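Local coordinates for protein glutathione uptake transporter (Shewanella oneidensis, PDB 4UVM) that probably carries small peptides across the membrane, as a proton-coupled oligopeptide transporter of the major facilitator superfamily, at residues A[323-328]-A[392-397]. Residues are numbered along the deposited sequence; the frame is centred on the assembly and turned at random.
Sequences ILQAND and TIQLMM
NE2 of Gln325 is gripped by two acceptors: it donates to OE1 of Gln394, 3.0 Å away, and to the carbonyl oxygen of Val390, one turn earlier on the helix that carries Gln394. The bond joins the short helix 321-326 to the last turn of the long helix 372-396, predicted to span the membrane, in this major facilitator superfamily transporter. Gln325 reaches across with CG anti to its backbone N (chi1 -175°) and the chain extended beyond it, whereas Gln394 bends at chi2 (63°) and runs past it in the opposite direction. The two amides are nearly coplanar, and the N-H meets a lone pair of OE1 in the carbonyl plane, with an N-H...O angle of 152°. With both glutamines buried, the pair of bonds satisfies NE2 and should hold the Gln325 amide against rotation. The aliphatic part of Gln325 also lies against its partner, CG sitting beside OE1 of Gln394. On the other end of the amide, OE1 of Gln325 rests against CG2 of Ile393 at 3.8 Å, the two side chains crossing at about a right angle. Helix 480-506 packs on both glutamines, Met485 on Gln325, and Thr481 and Ala482 on Gln394. At the exposed Asp328, a water donates to OD2 and weakly accepts from NE2 of Gln394, so the second amide nitrogen is linked, loosely, to 323-328. Met397, the first residue past helix 372-396, extends beyond CG so that its methyl CE reaches both Gln325 and Asp328. CE lies 3.6 Å from the carbonyl O of Gln325 and also touches CG of that residue. On Asp328 the same methyl meets CB, at 3.7 Å.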
loop_
_atom_site.group_PDB
_atom_site.type_symbol
_atom_site.label_atom_id
_atom_site.label_comp_id
_atom_site.label_asym_id
_atom_site.label_seq_id
_atom_site.Cartn_x
_atom_site.Cartn_y
_atom_site.Cartn_z
ATOM N N ILE A 323 11.728 0.907 -13.204
ATOM C CA ILE A 323 12.269 2.104 -13.838
ATOM C C ILE A 323 13.755 1.924 -14.116
ATOM O O ILE A 323 14.247 2.266 -15.193
ATOM C CB ILE A 323 12.061 3.351 -12.965
ATOM C CG1 ILE A 323 10.569 3.655 -12.816
ATOM C CG2 ILE A 323 12.793 4.548 -13.555
ATOM C CD1 ILE A 323 10.280 4.914 -12.027
ATOM N N LEU A 324 14.457 1.380 -13.128
ATOM C CA LEU A 324 15.878 1.081 -13.237
ATOM C C LEU A 324 16.178 0.203 -14.448
ATOM O O LEU A 324 17.168 0.413 -15.151
ATOM C CB LEU A 324 16.369 0.403 -11.958
ATOM C CG LEU A 324 16.983 1.316 -10.896
ATOM C CD1 LEU A 324 16.127 2.544 -10.653
ATOM C CD2 LEU A 324 17.203 0.557 -9.599
ATOM N N GLN A 325 15.316 -0.778 -14.689
ATOM C CA GLN A 325 15.491 -1.677 -15.819
ATOM C C GLN A 325 15.253 -0.948 -17.136
ATOM O O GLN A 325 15.940 -1.196 -18.125
ATOM C CB GLN A 325 14.552 -2.881 -15.705
ATOM C CG GLN A 325 14.759 -3.933 -16.784
ATOM C CD GLN A 325 13.714 -5.029 -16.744
ATOM O OE1 GLN A 325 12.595 -4.854 -17.225
ATOM N NE2 GLN A 325 14.076 -6.171 -16.170
ATOM N N ALA A 326 14.279 -0.044 -17.143
ATOM C CA ALA A 326 13.922 0.689 -18.352
ATOM C C ALA A 326 15.026 1.658 -18.766
ATOM O O ALA A 326 15.095 2.078 -19.923
ATOM C CB ALA A 326 12.612 1.432 -18.148
ATOM N N ASN A 327 15.882 2.012 -17.812
ATOM C CA ASN A 327 17.014 2.894 -18.078
ATOM C C ASN A 327 18.027 2.276 -19.034
ATOM O O ASN A 327 18.748 2.985 -19.732
ATOM C CB ASN A 327 17.715 3.268 -16.770
ATOM C CG ASN A 327 16.907 4.232 -15.929
ATOM O OD1 ASN A 327 16.011 4.912 -16.431
ATOM N ND2 ASN A 327 17.232 4.307 -14.642
ATOM N N ASP A 328 18.082 0.948 -19.051
ATOM C CA ASP A 328 19.054 0.230 -19.864
ATOM C C ASP A 328 18.388 -0.459 -21.046
ATOM O O ASP A 328 18.849 -1.498 -21.513
ATOM C CB ASP A 328 19.804 -0.789 -19.006
ATOM C CG ASP A 328 20.673 -0.129 -17.953
ATOM O OD1 ASP A 328 20.462 1.073 -17.678
ATOM O OD2 ASP A 328 21.567 -0.809 -17.403
ATOM N N THR A 392 13.020 -12.673 -17.107
ATOM C CA THR A 392 13.629 -13.159 -18.341
ATOM C C THR A 392 14.204 -11.998 -19.143
ATOM O O THR A 392 15.280 -12.117 -19.727
ATOM C CB THR A 392 12.627 -13.935 -19.222
ATOM O OG1 THR A 392 11.566 -13.062 -19.630
ATOM C CG2 THR A 392 12.051 -15.121 -18.464
ATOM N N ILE A 393 13.480 -10.881 -19.163
ATOM C CA ILE A 393 13.922 -9.680 -19.863
ATOM C C ILE A 393 15.295 -9.235 -19.364
ATOM O O ILE A 393 16.176 -8.900 -20.156
ATOM C CB ILE A 393 12.908 -8.530 -19.694
ATOM C CG1 ILE A 393 11.683 -8.769 -20.579
ATOM C CG2 ILE A 393 13.542 -7.193 -20.031
ATOM C CD1 ILE A 393 10.676 -7.637 -20.567
ATOM N N GLN A 394 15.474 -9.253 -18.048
ATOM C CA GLN A 394 16.751 -8.903 -17.441
ATOM C C GLN A 394 17.839 -9.881 -17.872
ATOM O O GLN A 394 18.962 -9.479 -18.166
ATOM C CB GLN A 394 16.632 -8.880 -15.918
ATOM C CG GLN A 394 17.822 -8.258 -15.217
ATOM C CD GLN A 394 18.008 -6.800 -15.577
ATOM O OE1 GLN A 394 17.048 -6.105 -15.906
ATOM N NE2 GLN A 394 19.249 -6.332 -15.526
ATOM N N LEU A 395 17.496 -11.165 -17.906
ATOM C CA LEU A 395 18.399 -12.196 -18.405
ATOM C C LEU A 395 18.694 -11.990 -19.882
ATOM O O LEU A 395 19.847 -12.012 -20.314
ATOM C CB LEU A 395 17.803 -13.590 -18.191
ATOM C CG LEU A 395 17.765 -14.134 -16.767
ATOM C CD1 LEU A 395 17.376 -15.604 -16.777
ATOM C CD2 LEU A 395 19.111 -13.934 -16.094
ATOM N N MET A 396 17.629 -11.795 -20.650
ATOM C CA MET A 396 17.730 -11.644 -22.091
ATOM C C MET A 396 18.496 -10.381 -22.475
ATOM O O MET A 396 19.180 -10.351 -23.497
ATOM C CB MET A 396 16.332 -11.632 -22.708
ATOM C CG MET A 396 16.317 -11.477 -24.206
ATOM S SD MET A 396 14.660 -11.668 -24.878
ATOM C CE MET A 396 14.291 -13.349 -24.373
ATOM N N MET A 397 18.405 -9.345 -21.647
ATOM C CA MET A 397 19.084 -8.095 -21.967
ATOM C C MET A 397 20.404 -7.950 -21.206
ATOM O O MET A 397 21.061 -6.915 -21.286
ATOM C CB MET A 397 18.164 -6.897 -21.698
ATOM C CG MET A 397 18.203 -6.336 -20.289
ATOM S SD MET A 397 17.217 -4.827 -20.171
ATOM C CE MET A 397 17.991 -4.040 -18.764
HETATM O O HOH W 1 20.371 -3.404 -16.643
#